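Local coordinates for protein endolysin (Clostridium phage phiCD27, PDB 3QAY) that probably cleaves the amide bond between N-acetylmuramic acid and L-alanine in the peptidoglycan of Clostridium difficile, using a zinc-dependent amidase domain, at residues Y68-V73 with L131-S136; Y78-E83 with K138-L143; L99-K104 with L127-Y132; V8-L13 with E83-A88. All blocks are in the same frame, centred on the assembly; numbering follows the deposited sequence.

Contact 1. Residues Y68-V73 with L131-S136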
loop_
_atom_site.group_PDB
_atom_site.type_symbol
_atom_site.label_atom_id
_atom_site.label_comp_id
_atom_site.label_asym_id
_atom_site.label_seq_id
_atom_site.Cartn_x
_atom_site.Cartn_y
_atom_site.Cartn_z
ATOM N N TYR A 68 2.678 15.299 7.283
ATOM C CA TYR A 68 1.585 14.682 8.027
ATOM C C TYR A 68 1.918 13.244 8.432
ATOM O O TYR A 68 1.757 12.875 9.592
ATOM C CB TYR A 68 0.293 14.703 7.205
ATOM C CG TYR A 68 -0.892 14.096 7.922
ATOM C CD1 TYR A 68 -1.583 14.810 8.897
ATOM C CD2 TYR A 68 -1.317 12.802 7.633
ATOM C CE1 TYR A 68 -2.669 14.254 9.558
ATOM C CE2 TYR A 68 -2.399 12.239 8.290
ATOM C CZ TYR A 68 -3.062 12.961 9.254
ATOM O OH TYR A 68 -4.136 12.398 9.895
ATOM N N LYS A 69 2.374 12.442 7.474
ATOM C CA LYS A 69 2.554 11.001 7.697
ATOM C C LYS A 69 3.734 10.659 8.611
ATOM O O LYS A 69 3.571 9.914 9.572
ATOM C CB LYS A 69 2.674 10.255 6.363
ATOM C CG LYS A 69 1.350 10.137 5.612
ATOM C CD LYS A 69 1.473 9.328 4.333
ATOM C CE LYS A 69 2.411 9.996 3.332
ATOM N NZ LYS A 69 2.403 9.340 2.009
ATOM N N ILE A 70 4.905 11.217 8.320
ATOM C CA ILE A 70 6.158 10.819 8.994
ATOM C C ILE A 70 6.168 10.901 10.540
ATOM O O ILE A 70 6.597 9.949 11.196
ATOM C CB ILE A 70 7.377 11.576 8.394
ATOM C CG1 ILE A 70 7.691 11.039 6.991
ATOM C CG2 ILE A 70 8.621 11.452 9.292
ATOM C CD1 ILE A 70 7.971 9.538 6.942
ATOM N N PRO A 71 5.714 12.025 11.125
ATOM C CA PRO A 71 5.652 12.094 12.595
ATOM C C PRO A 71 4.709 11.048 13.216
ATOM O O PRO A 71 5.005 10.496 14.280
ATOM C CB PRO A 71 5.132 13.518 12.862
ATOM C CG PRO A 71 5.446 14.290 11.612
ATOM C CD PRO A 71 5.321 13.301 10.496
ATOM N N ARG A 72 3.590 10.781 12.544
ATOM C CA ARG A 72 2.603 9.809 13.017
ATOM C C ARG A 72 3.110 8.380 12.865
ATOM O O ARG A 72 2.936 7.558 13.767
ATOM C CB ARG A 72 1.268 9.996 12.283
ATOM C CG ARG A 72 0.568 11.277 12.694
ATOM C CD ARG A 72 -0.669 11.588 11.861
ATOM N NE ARG A 72 -1.442 12.666 12.482
ATOM C CZ ARG A 72 -1.114 13.959 12.459
ATOM N NH1 ARG A 72 -0.020 14.381 11.828
ATOM N NH2 ARG A 72 -1.894 14.847 13.072
ATOM N N VAL A 73 3.737 8.082 11.731
ATOM C CA VAL A 73 4.404 6.792 11.555
ATOM C C VAL A 73 5.466 6.571 12.646
ATOM O O VAL A 73 5.557 5.490 13.239
ATOM C CB VAL A 73 5.056 6.669 10.156
ATOM C CG1 VAL A 73 5.958 5.444 10.089
ATOM C CG2 VAL A 73 3.989 6.592 9.072
ATOM N N LEU A 131 12.632 7.115 -1.725
ATOM C CA LEU A 131 11.296 7.476 -1.276
ATOM C C LEU A 131 11.322 7.811 0.206
ATOM O O LEU A 131 11.852 7.047 1.012
ATOM C CB LEU A 131 10.301 6.346 -1.547
ATOM C CG LEU A 131 10.178 5.931 -3.015
ATOM C CD1 LEU A 131 9.250 4.724 -3.159
ATOM C CD2 LEU A 131 9.693 7.090 -3.867
ATOM N N TYR A 132 10.737 8.953 0.557
ATOM C CA TYR A 132 10.734 9.419 1.937
ATOM C C TYR A 132 9.972 8.489 2.868
ATOM O O TYR A 132 10.329 8.360 4.037
ATOM C CB TYR A 132 10.173 10.845 2.045
ATOM C CG TYR A 132 8.672 10.964 1.861
ATOM C CD1 TYR A 132 7.788 10.645 2.892
ATOM C CD2 TYR A 132 8.133 11.411 0.654
ATOM C CE1 TYR A 132 6.415 10.759 2.720
ATOM C CE2 TYR A 132 6.769 11.529 0.478
ATOM C CZ TYR A 132 5.914 11.208 1.513
ATOM O OH TYR A 132 4.553 11.327 1.331
ATOM N N ILE A 133 8.923 7.841 2.363
ATOM C CA ILE A 133 8.112 6.979 3.210
ATOM C C ILE A 133 8.932 5.763 3.643
ATOM O O ILE A 133 8.654 5.165 4.683
ATOM C CB ILE A 133 6.783 6.559 2.518
ATOM C CG1 ILE A 133 5.765 6.074 3.558
ATOM C CG2 ILE A 133 7.035 5.486 1.450
ATOM C CD1 ILE A 133 5.406 7.102 4.607
ATOM N N LEU A 134 9.958 5.433 2.857
ATOM C CA LEU A 134 10.888 4.348 3.170
ATOM C C LEU A 134 12.160 4.810 3.890
ATOM O O LEU A 134 12.606 4.166 4.834
ATOM C CB LEU A 134 11.276 3.614 1.886
ATOM C CG LEU A 134 10.111 3.005 1.112
ATOM C CD1 LEU A 134 10.603 2.370 -0.179
ATOM C CD2 LEU A 134 9.379 1.992 1.978
ATOM N N ASN A 135 12.755 5.911 3.446
ATOM C CA ASN A 135 14.029 6.361 4.027
ATOM C C ASN A 135 13.909 7.256 5.271
ATOM O O ASN A 135 14.922 7.591 5.886
ATOM C CB ASN A 135 14.930 7.002 2.960
ATOM C CG ASN A 135 14.446 8.376 2.491
ATOM O OD1 ASN A 135 13.909 9.171 3.265
ATOM N ND2 ASN A 135 14.678 8.669 1.213
ATOM N N SER A 136 12.686 7.629 5.645
ATOM C CA SER A 136 12.468 8.477 6.826
ATOM C C SER A 136 11.550 7.840 7.856
ATOM O O SER A 136 11.135 8.498 8.817
ATOM C CB SER A 136 11.920 9.846 6.408
ATOM O OG SER A 136 12.858 10.514 5.589
#
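Lys69 and Tyr132 supply the polar part of this contact, between helix 64-75 and the short helix 132-135. Lys69 NZ donates to Tyr132 OH at 3.0 Å, and the two side chains meet at about a right angle. The lysine chain bends at chi3 (-63°), which turns CE toward the tyrosine hydroxyl, 3.2 Å from CE to OH. The stronger partner of the ammonium lies elsewhere: NZ also forms a salt bridge with Glu83 of strand 80-87, so one buried cation serves both a carboxylate and a phenol.

The apolar part centres on Ile70. Its CG1 approaches Tyr132 CD1 to 4.1 Å, while CD1 lies against the short helix, 4.2 Å from Ile133 CD1 and 4.0 Å from Ser136 CB. The same methyl lies against backbone oxygens, with Ile70 CD1 3.8 Å from Ser136 O. Ile133 continues inward to touch Leu81 and Glu83, joining this patch to the sheet beneath both helices.

Ser136 O is also bonded by the side chain of Asn74, a second polar tie between the two parts of the chain. The contact thus pairs an aliphatic seam with a buried amino group whose charge is probably balanced mainly by Glu83, its salt-bridge partner. The phenol oxygen offers that ammonium a neutral acceptor, and the nearby carboxylate would probably favour the protonated lysine.

Contact 2. Residues Y78-E83 with K138-L143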
loop_
_atom_site.group_PDB
_atom_site.type_symbol
_atom_site.label_atom_id
_atom_site.label_comp_id
_atom_site.label_asym_id
_atom_site.label_seq_id
_atom_site.Cartn_x
_atom_site.Cartn_y
_atom_site.Cartn_z
ATOM N N TYR A 78 5.734 1.181 15.730
ATOM C CA TYR A 78 5.260 0.111 14.857
ATOM C C TYR A 78 6.369 -0.881 14.535
ATOM O O TYR A 78 7.536 -0.515 14.445
ATOM C CB TYR A 78 4.706 0.683 13.552
ATOM C CG TYR A 78 3.539 1.617 13.730
ATOM C CD1 TYR A 78 2.285 1.133 14.080
ATOM C CD2 TYR A 78 3.682 2.986 13.533
ATOM C CE1 TYR A 78 1.206 1.986 14.242
ATOM C CE2 TYR A 78 2.607 3.850 13.682
ATOM C CZ TYR A 78 1.371 3.343 14.046
ATOM O OH TYR A 78 0.302 4.191 14.206
ATOM N N ASP A 79 5.990 -2.138 14.356
ATOM C CA ASP A 79 6.914 -3.157 13.872
ATOM C C ASP A 79 7.019 -3.106 12.354
ATOM O O ASP A 79 8.024 -3.535 11.792
ATOM C CB ASP A 79 6.460 -4.545 14.323
ATOM C CG ASP A 79 6.299 -4.636 15.824
ATOM O OD1 ASP A 79 7.230 -4.240 16.550
ATOM O OD2 ASP A 79 5.235 -5.089 16.278
ATOM N N LEU A 80 5.995 -2.558 11.697
ATOM C CA LEU A 80 5.919 -2.559 10.237
ATOM C C LEU A 80 5.018 -1.441 9.688
ATOM O O LEU A 80 3.915 -1.210 10.185
ATOM C CB LEU A 80 5.414 -3.925 9.746
ATOM C CG LEU A 80 5.339 -4.149 8.231
ATOM C CD1 LEU A 80 6.705 -4.014 7.583
ATOM C CD2 LEU A 80 4.735 -5.521 7.914
ATOM N N LEU A 81 5.501 -0.766 8.647
ATOM C CA LEU A 81 4.712 0.203 7.890
ATOM C C LEU A 81 4.438 -0.325 6.485
ATOM O O LEU A 81 5.342 -0.831 5.822
ATOM C CB LEU A 81 5.455 1.538 7.796
ATOM C CG LEU A 81 4.924 2.590 6.813
ATOM C CD1 LEU A 81 3.492 2.995 7.154
ATOM C CD2 LEU A 81 5.849 3.805 6.795
ATOM N N ILE A 82 3.186 -0.210 6.051
ATOM C CA ILE A 82 2.788 -0.527 4.688
ATOM C C ILE A 82 2.120 0.713 4.118
ATOM O O ILE A 82 1.197 1.248 4.738
ATOM C CB ILE A 82 1.763 -1.689 4.640
ATOM C CG1 ILE A 82 2.376 -2.987 5.162
ATOM C CG2 ILE A 82 1.238 -1.889 3.216
ATOM C CD1 ILE A 82 1.342 -4.016 5.567
ATOM N N GLU A 83 2.588 1.192 2.968
ATOM C CA GLU A 83 1.867 2.249 2.254
ATOM C C GLU A 83 1.266 1.691 0.975
ATOM O O GLU A 83 1.950 1.052 0.183
ATOM C CB GLU A 83 2.741 3.458 1.934
ATOM C CG GLU A 83 1.927 4.617 1.331
ATOM C CD GLU A 83 2.643 5.944 1.405
ATOM O OE1 GLU A 83 3.293 6.308 0.404
ATOM O OE2 GLU A 83 2.573 6.614 2.464
ATOM N N LYS A 138 11.056 5.001 10.791
ATOM C CA LYS A 138 11.848 4.175 11.715
ATOM C C LYS A 138 11.572 2.684 11.534
ATOM O O LYS A 138 12.507 1.906 11.385
ATOM C CB LYS A 138 11.645 4.571 13.182
ATOM C CG LYS A 138 12.767 4.051 14.091
ATOM C CD LYS A 138 12.571 4.464 15.530
ATOM C CE LYS A 138 13.877 4.505 16.312
ATOM N NZ LYS A 138 14.806 3.387 15.995
ATOM N N PRO A 139 10.291 2.273 11.539
ATOM C CA PRO A 139 10.073 0.839 11.332
ATOM C C PRO A 139 10.432 0.375 9.925
ATOM O O PRO A 139 10.499 1.187 8.993
ATOM C CB PRO A 139 8.571 0.673 11.566
ATOM C CG PRO A 139 7.989 2.011 11.312
ATOM C CD PRO A 139 9.023 3.001 11.733
ATOM N N THR A 140 10.684 -0.923 9.785
ATOM C CA THR A 140 10.729 -1.553 8.470
ATOM C C THR A 140 9.490 -1.133 7.692
ATOM O O THR A 140 8.380 -1.128 8.241
ATOM C CB THR A 140 10.762 -3.081 8.589
ATOM O OG1 THR A 140 11.886 -3.461 9.388
ATOM C CG2 THR A 140 10.874 -3.731 7.214
ATOM N N ALA A 141 9.677 -0.751 6.430
ATOM C CA ALA A 141 8.570 -0.279 5.606
ATOM C C ALA A 141 8.570 -0.922 4.228
ATOM O O ALA A 141 9.629 -1.260 3.692
ATOM C CB ALA A 141 8.616 1.226 5.472
ATOM N N VAL A 142 7.369 -1.100 3.676
ATOM C CA VAL A 142 7.205 -1.481 2.282
ATOM C C VAL A 142 6.123 -0.627 1.632
ATOM O O VAL A 142 5.165 -0.214 2.277
ATOM C CB VAL A 142 6.887 -2.987 2.108
ATOM C CG1 VAL A 142 8.056 -3.817 2.586
ATOM C CG2 VAL A 142 5.619 -3.374 2.838
ATOM N N LEU A 143 6.313 -0.338 0.353
ATOM C CA LEU A 143 5.331 0.394 -0.413
ATOM C C LEU A 143 4.749 -0.588 -1.404
ATOM O O LEU A 143 5.467 -1.112 -2.258
ATOM C CB LEU A 143 5.992 1.573 -1.113
ATOM C CG LEU A 143 5.095 2.557 -1.862
ATOM C CD1 LEU A 143 5.869 3.823 -2.182
ATOM C CD2 LEU A 143 4.526 1.948 -3.140
HETATM O O HOH W 1 10.472 -2.445 12.376
#
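Leu81 N donates to Thr140 O at 2.9 Å, the shortest bond between two neighbouring parallel strands, 80-83 and 140-143, in the central mixed sheet of the amidase alpha/beta fold. The ladder continues with Val142 N to Leu81 O and Glu83 N to Val142 O, both 3.0 Å and nearly straight. Leu81 therefore uses its N-H and its carbonyl toward the same neighbour, whereas Ile82 bonds to strand 3-8 on the other side. Short CA-H...O contacts fill the gaps, as from Ala141 CA to Leu81 O at 3.3 Å.

Side chains alternate between the two faces. Leu81, Ala141, Glu83 and Leu143 share one; there Leu81 CB meets Ala141 CB at 3.9 Å, beneath Ile133 and Leu134 of helix 132-135. On the other, Ile82 and Val142 run alongside each other, and Val142 CG2, placed between N and the carbonyl carbon, reaches Ile82 CG1 at 4.0 Å. Leu80 and Thr140 extend this face toward Tyr108 of helix 103-116.

Before the strands pair, Pro139 packs its CB against Tyr78 O. A water then bridges the backbone, donating to Asp79 O at 2.7 Å and accepting from Thr140 N at 3.0 Å.

Contact 3. Residues L99-K104 with L127-Y132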
loop_
_atom_site.group_PDB
_atom_site.type_symbol
_atom_site.label_atom_id
_atom_site.label_comp_id
_atom_site.label_asym_id
_atom_site.label_seq_id
_atom_site.Cartn_x
_atom_site.Cartn_y
_atom_site.Cartn_z
ATOM N N LEU A 99 7.909 -2.014 -3.201
ATOM C CA LEU A 99 9.156 -1.273 -3.003
ATOM C C LEU A 99 9.598 -1.375 -1.550
ATOM O O LEU A 99 8.770 -1.324 -0.635
ATOM C CB LEU A 99 8.989 0.192 -3.423
ATOM C CG LEU A 99 8.328 0.403 -4.791
ATOM C CD1 LEU A 99 8.322 1.884 -5.188
ATOM C CD2 LEU A 99 9.019 -0.430 -5.861
ATOM N N TYR A 100 10.900 -1.549 -1.342
ATOM C CA TYR A 100 11.447 -1.760 -0.006
ATOM C C TYR A 100 12.774 -1.015 0.160
ATOM O O TYR A 100 13.352 -0.515 -0.818
ATOM C CB TYR A 100 11.630 -3.255 0.269
ATOM C CG TYR A 100 12.716 -3.878 -0.572
ATOM C CD1 TYR A 100 14.031 -3.910 -0.128
ATOM C CD2 TYR A 100 12.431 -4.422 -1.821
ATOM C CE1 TYR A 100 15.036 -4.470 -0.900
ATOM C CE2 TYR A 100 13.432 -4.993 -2.600
ATOM C CZ TYR A 100 14.732 -5.014 -2.127
ATOM O OH TYR A 100 15.730 -5.564 -2.893
ATOM N N TYR A 101 13.241 -0.961 1.408
ATOM C CA TYR A 101 14.418 -0.166 1.786
ATOM C C TYR A 101 15.570 -0.993 2.339
ATOM O O TYR A 101 16.719 -0.605 2.198
ATOM C CB TYR A 101 14.018 0.883 2.828
ATOM C CG TYR A 101 15.105 1.892 3.141
ATOM C CD1 TYR A 101 15.379 2.926 2.270
ATOM C CD2 TYR A 101 15.860 1.798 4.303
ATOM C CE1 TYR A 101 16.371 3.853 2.533
ATOM C CE2 TYR A 101 16.862 2.717 4.584
ATOM C CZ TYR A 101 17.110 3.748 3.686
ATOM O OH TYR A 101 18.083 4.679 3.940
ATOM N N SER A 102 15.259 -2.124 2.971
ATOM C CA SER A 102 16.250 -2.912 3.699
ATOM C C SER A 102 16.121 -4.400 3.392
ATOM O O SER A 102 15.186 -4.833 2.716
ATOM C CB SER A 102 16.047 -2.705 5.196
ATOM O OG SER A 102 14.738 -3.104 5.568
ATOM N N ASN A 103 17.057 -5.184 3.914
ATOM C CA ASN A 103 16.988 -6.635 3.775
ATOM C C ASN A 103 15.745 -7.215 4.455
ATOM O O ASN A 103 15.163 -8.184 3.966
ATOM C CB ASN A 103 18.258 -7.303 4.321
ATOM C CG ASN A 103 19.476 -7.086 3.424
ATOM O OD1 ASN A 103 19.354 -6.897 2.210
ATOM N ND2 ASN A 103 20.658 -7.122 4.026
ATOM N N LYS A 104 15.339 -6.625 5.579
ATOM C CA LYS A 104 14.134 -7.069 6.284
ATOM C C LYS A 104 12.899 -6.770 5.452
ATOM O O LYS A 104 12.016 -7.615 5.305
ATOM C CB LYS A 104 14.025 -6.398 7.656
ATOM C CG LYS A 104 15.034 -6.921 8.673
ATOM C CD LYS A 104 14.901 -6.219 10.016
ATOM C CE LYS A 104 15.883 -6.776 11.035
ATOM N NZ LYS A 104 17.293 -6.406 10.702
ATOM N N LEU A 127 14.158 -2.486 -4.753
ATOM C CA LEU A 127 14.794 -1.588 -3.800
ATOM C C LEU A 127 14.663 -0.153 -4.301
ATOM O O LEU A 127 14.970 0.126 -5.462
ATOM C CB LEU A 127 16.272 -1.951 -3.641
ATOM C CG LEU A 127 17.122 -1.085 -2.702
ATOM C CD1 LEU A 127 16.679 -1.244 -1.260
ATOM C CD2 LEU A 127 18.598 -1.427 -2.861
ATOM N N ASP A 128 14.179 0.739 -3.435
ATOM C CA ASP A 128 14.171 2.172 -3.721
ATOM C C ASP A 128 14.418 2.956 -2.437
ATOM O O ASP A 128 13.537 3.066 -1.590
ATOM C CB ASP A 128 12.853 2.607 -4.374
ATOM C CG ASP A 128 12.914 4.030 -4.931
ATOM O OD1 ASP A 128 13.924 4.726 -4.695
ATOM O OD2 ASP A 128 11.946 4.461 -5.601
ATOM N N LYS A 129 15.620 3.507 -2.306
ATOM C CA LYS A 129 15.996 4.250 -1.112
ATOM C C LYS A 129 15.702 5.742 -1.222
ATOM O O LYS A 129 15.987 6.496 -0.292
ATOM C CB LYS A 129 17.478 4.033 -0.798
ATOM C CG LYS A 129 17.838 2.607 -0.427
ATOM C CD LYS A 129 19.273 2.536 0.057
ATOM C CE LYS A 129 19.592 1.209 0.706
ATOM N NZ LYS A 129 21.003 1.164 1.193
ATOM N N ARG A 130 15.129 6.167 -2.346
ATOM C CA ARG A 130 14.869 7.582 -2.583
ATOM C C ARG A 130 13.537 8.049 -2.007
ATOM O O ARG A 130 13.329 9.248 -1.827
ATOM C CB ARG A 130 14.909 7.885 -4.083
ATOM C CG ARG A 130 16.257 7.632 -4.718
ATOM C CD ARG A 130 16.215 7.860 -6.215
ATOM N NE ARG A 130 15.458 6.819 -6.908
ATOM C CZ ARG A 130 15.259 6.782 -8.227
ATOM N NH1 ARG A 130 15.760 7.731 -9.019
ATOM N NH2 ARG A 130 14.549 5.789 -8.758
ATOM N N LEU A 131 12.632 7.115 -1.725
ATOM C CA LEU A 131 11.296 7.476 -1.276
ATOM C C LEU A 131 11.322 7.811 0.206
ATOM O O LEU A 131 11.852 7.047 1.012
ATOM C CB LEU A 131 10.301 6.346 -1.547
ATOM C CG LEU A 131 10.178 5.931 -3.015
ATOM C CD1 LEU A 131 9.250 4.724 -3.159
ATOM C CD2 LEU A 131 9.693 7.090 -3.867
ATOM N N TYR A 132 10.737 8.953 0.557
ATOM C CA TYR A 132 10.734 9.419 1.937
ATOM C C TYR A 132 9.972 8.489 2.868
ATOM O O TYR A 132 10.329 8.360 4.037
ATOM C CB TYR A 132 10.173 10.845 2.045
ATOM C CG TYR A 132 8.672 10.964 1.861
ATOM C CD1 TYR A 132 7.788 10.645 2.892
ATOM C CD2 TYR A 132 8.133 11.411 0.654
ATOM C CE1 TYR A 132 6.415 10.759 2.720
ATOM C CE2 TYR A 132 6.769 11.529 0.478
ATOM C CZ TYR A 132 5.914 11.208 1.513
ATOM O OH TYR A 132 4.553 11.327 1.331
#
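The ring of Tyr100 carries Leu127 CA over one face, 3.8 Å above the plane and displaced toward the rim, while Ser102 N sits in plane at its edge. A chi1 of 68° sets CG between the backbone N and the carbonyl carbon, and the ring lies against Leu127, with Tyr100 CE2 3.4 Å from Leu127 N. The leucine side chain crosses the ring at about a right angle, its CD1 3.6 Å from Tyr100 CE1. Tyr101 has Lys129 O in plane at its edge. The lysine chain runs extended across this second tyrosine, with Lys129 CB 3.5 Å from Tyr101 CE1; its ammonium is far enough from the ring for only a weak cation-pi attraction at most.

One backbone bond joins the segments: Asp128 N donates to Tyr100 O at 3.0 Å, with an N-H...O angle of 169°. Directly afterwards the chain turns. Asp128 OD1 accepts from Arg130 N at 3.0 Å, met from above the carboxylate plane, and also takes a weak bond from Arg130 NE within a salt bridge. Farther along, Leu131 CD1 touches Leu99 CD1 at 3.6 Å, and both leucines pack on Leu143 of strand 140-148.

The pairing of Tyr100 with Leu127 is the end of a parallel ladder between strand 96-100 and the outermost strand 122-127, closed by an Asx turn at Asp128 that leads the chain toward helix 132-135.

Contact 4. Residues V8-L13 with E83-A88. With ZN (zinc ion), chain E.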
loop_
_atom_site.group_PDB
_atom_site.type_symbol
_atom_site.label_atom_id
_atom_site.label_comp_id
_atom_site.label_asym_id
_atom_site.label_seq_id
_atom_site.Cartn_x
_atom_site.Cartn_y
_atom_site.Cartn_z
ATOM N N VAL A 8 -2.258 5.355 3.558
ATOM C CA VAL A 8 -2.799 5.460 2.213
ATOM C C VAL A 8 -2.004 6.529 1.476
ATOM O O VAL A 8 -1.881 7.661 1.948
ATOM C CB VAL A 8 -4.294 5.822 2.229
ATOM C CG1 VAL A 8 -4.779 6.224 0.843
ATOM C CG2 VAL A 8 -5.111 4.646 2.786
ATOM N N GLY A 9 -1.450 6.154 0.327
ATOM C CA GLY A 9 -0.690 7.072 -0.492
ATOM C C GLY A 9 -1.548 8.181 -1.068
ATOM O O GLY A 9 -2.739 7.990 -1.331
ATOM N N HIS A 10 -0.930 9.349 -1.231
ATOM C CA HIS A 10 -1.538 10.517 -1.868
ATOM C C HIS A 10 -2.603 11.174 -0.998
ATOM O O HIS A 10 -2.780 10.797 0.160
ATOM C CB HIS A 10 -2.054 10.140 -3.256
ATOM C CG HIS A 10 -1.032 9.419 -4.074
ATOM N ND1 HIS A 10 0.074 10.053 -4.599
ATOM C CD2 HIS A 10 -0.913 8.114 -4.408
ATOM C CE1 HIS A 10 0.810 9.175 -5.253
ATOM N NE2 HIS A 10 0.235 7.989 -5.153
ATOM N N SER A 11 -3.274 12.183 -1.549
ATOM C CA SER A 11 -4.288 12.945 -0.825
ATOM C C SER A 11 -5.154 13.766 -1.773
ATOM O O SER A 11 -4.859 13.893 -2.960
ATOM C CB SER A 11 -3.618 13.895 0.171
ATOM O OG SER A 11 -2.829 14.866 -0.499
ATOM N N ILE A 12 -6.223 14.331 -1.226
ATOM C CA ILE A 12 -7.015 15.322 -1.925
ATOM C C ILE A 12 -6.659 16.687 -1.359
ATOM O O ILE A 12 -6.922 16.965 -0.184
ATOM C CB ILE A 12 -8.517 15.060 -1.767
ATOM C CG1 ILE A 12 -8.896 13.758 -2.465
ATOM C CG2 ILE A 12 -9.324 16.220 -2.347
ATOM C CD1 ILE A 12 -10.358 13.419 -2.379
ATOM N N LEU A 13 -6.063 17.536 -2.198
ATOM C CA LEU A 13 -5.660 18.882 -1.787
ATOM C C LEU A 13 -6.864 19.774 -1.491
ATOM O O LEU A 13 -8.009 19.404 -1.746
ATOM C CB LEU A 13 -4.777 19.557 -2.860
ATOM C CG LEU A 13 -3.266 19.272 -2.970
ATOM C CD1 LEU A 13 -2.738 18.334 -1.874
ATOM C CD2 LEU A 13 -2.886 18.776 -4.360
ATOM N N GLU A 83 2.588 1.192 2.968
ATOM C CA GLU A 83 1.867 2.249 2.254
ATOM C C GLU A 83 1.266 1.691 0.975
ATOM O O GLU A 83 1.950 1.052 0.183
ATOM C CB GLU A 83 2.741 3.458 1.934
ATOM C CG GLU A 83 1.927 4.617 1.331
ATOM C CD GLU A 83 2.643 5.944 1.405
ATOM O OE1 GLU A 83 3.293 6.308 0.404
ATOM O OE2 GLU A 83 2.573 6.614 2.464
ATOM N N LEU A 84 -0.020 1.967 0.790
ATOM C CA LEU A 84 -0.796 1.419 -0.301
ATOM C C LEU A 84 -0.813 2.385 -1.466
ATOM O O LEU A 84 -1.194 3.563 -1.318
ATOM C CB LEU A 84 -2.231 1.141 0.162
ATOM C CG LEU A 84 -2.384 0.099 1.273
ATOM C CD1 LEU A 84 -3.850 -0.066 1.652
ATOM C CD2 LEU A 84 -1.787 -1.225 0.831
ATOM N N HIS A 85 -0.390 1.871 -2.619
ATOM C CA HIS A 85 -0.453 2.572 -3.888
ATOM C C HIS A 85 -1.052 1.678 -4.968
ATOM O O HIS A 85 -1.222 0.469 -4.787
ATOM C CB HIS A 85 0.950 3.002 -4.331
ATOM C CG HIS A 85 1.507 4.143 -3.538
ATOM N ND1 HIS A 85 1.488 5.443 -3.992
ATOM C CD2 HIS A 85 2.092 4.179 -2.318
ATOM C CE1 HIS A 85 2.043 6.231 -3.089
ATOM N NE2 HIS A 85 2.412 5.490 -2.059
ATOM N N LEU A 86 -1.393 2.314 -6.086
ATOM C CA LEU A 86 -1.652 1.628 -7.335
ATOM C C LEU A 86 -0.682 2.225 -8.343
ATOM O O LEU A 86 -0.278 3.392 -8.221
ATOM C CB LEU A 86 -3.099 1.823 -7.803
ATOM C CG LEU A 86 -4.232 1.148 -7.025
ATOM C CD1 LEU A 86 -5.567 1.349 -7.738
ATOM C CD2 LEU A 86 -3.984 -0.339 -6.799
ATOM N N ASN A 87 -0.300 1.415 -9.321
ATOM C CA ASN A 87 0.683 1.796 -10.313
ATOM C C ASN A 87 0.003 2.441 -11.507
ATOM O O ASN A 87 -1.228 2.470 -11.599
ATOM C CB ASN A 87 1.481 0.559 -10.755
ATOM C CG ASN A 87 2.973 0.824 -10.885
ATOM O OD1 ASN A 87 3.395 1.896 -11.327
ATOM N ND2 ASN A 87 3.784 -0.168 -10.508
ATOM N N ALA A 88 0.820 2.970 -12.409
ATOM C CA ALA A 88 0.336 3.565 -13.638
ATOM C C ALA A 88 1.461 3.626 -14.662
ATOM O O ALA A 88 2.636 3.713 -14.305
ATOM C CB ALA A 88 -0.218 4.961 -13.369
HETATM ZN ZN ZN E . 0.912 6.199 -5.746
HETATM O O HOH W 2 -2.879 5.471 -2.669
HETATM O O HOH W 3 3.004 7.427 -5.835
#
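His10 and His85 both set CG anti to the carbonyl carbon and beside the backbone N (chi1 -50° and -73°), and their rings converge on one zinc ion. His10 binds through NE2 and His85 through ND1, each 2.0 Å from the metal. The ring planes stand 83° apart, and His10 NE2 lies near the plane of the His85 ring, at its edge. The short approach between the two coordinating nitrogens reflects their common metal and is not a hydrogen bond. Glu27 and a water, 2.4 Å from zinc, add to the coordination.

The far nitrogen of His85 is also held. NE2 donates to Glu83 OE1 at 2.7 Å, nearly in the ring plane and on the anti side of the carboxylate, which fixes the ring's rotation and probably makes ND1 a stronger ligand. Glu83 OE2, held by Lys69, also bonds Thr7 OG1, so a second shell positions the first.

Gly9 passes over one face of the His85 ring in a CH-pi contact, CA lying 4.1 Å from the ring centroid. Gly9 N donates to Leu84 O at 3.1 Å, extending the parallel pairing of Val8 with Leu84 to the point where segment 8-13 leaves the sheet.

His10 just after strand 3-8, His85 near the end of strand 80-87 and Glu27 at the start of helix 27-44 form the zinc site characteristic of N-acetylmuramoyl-L-alanine amidases of this family.

Overall arrangement
Contacts 2, 3 and 4 belong to the same six-stranded mixed sheet. Contacts 2 and 4 use opposite edges of strand 80-87, pairing it with strands 140-148 and 3-8, and share Glu83; their centres are 16 Å apart. Contact 3 joins the next strands outward, 96-100 and 122-127, and its centre lies about 10 Å from that of contact 2. Contact 1 packs helices 64-75 and 132-135 together on one face of the sheet, 9 Å from contact 2 between centres, and runs through Leu131 and Tyr132 into contact 3. Along the chain, contact 4 closes before contact 3 opens, while contacts 1 and 2 interleave. Lys69, Glu83 and His85 thereby link contact 1 to the zinc site.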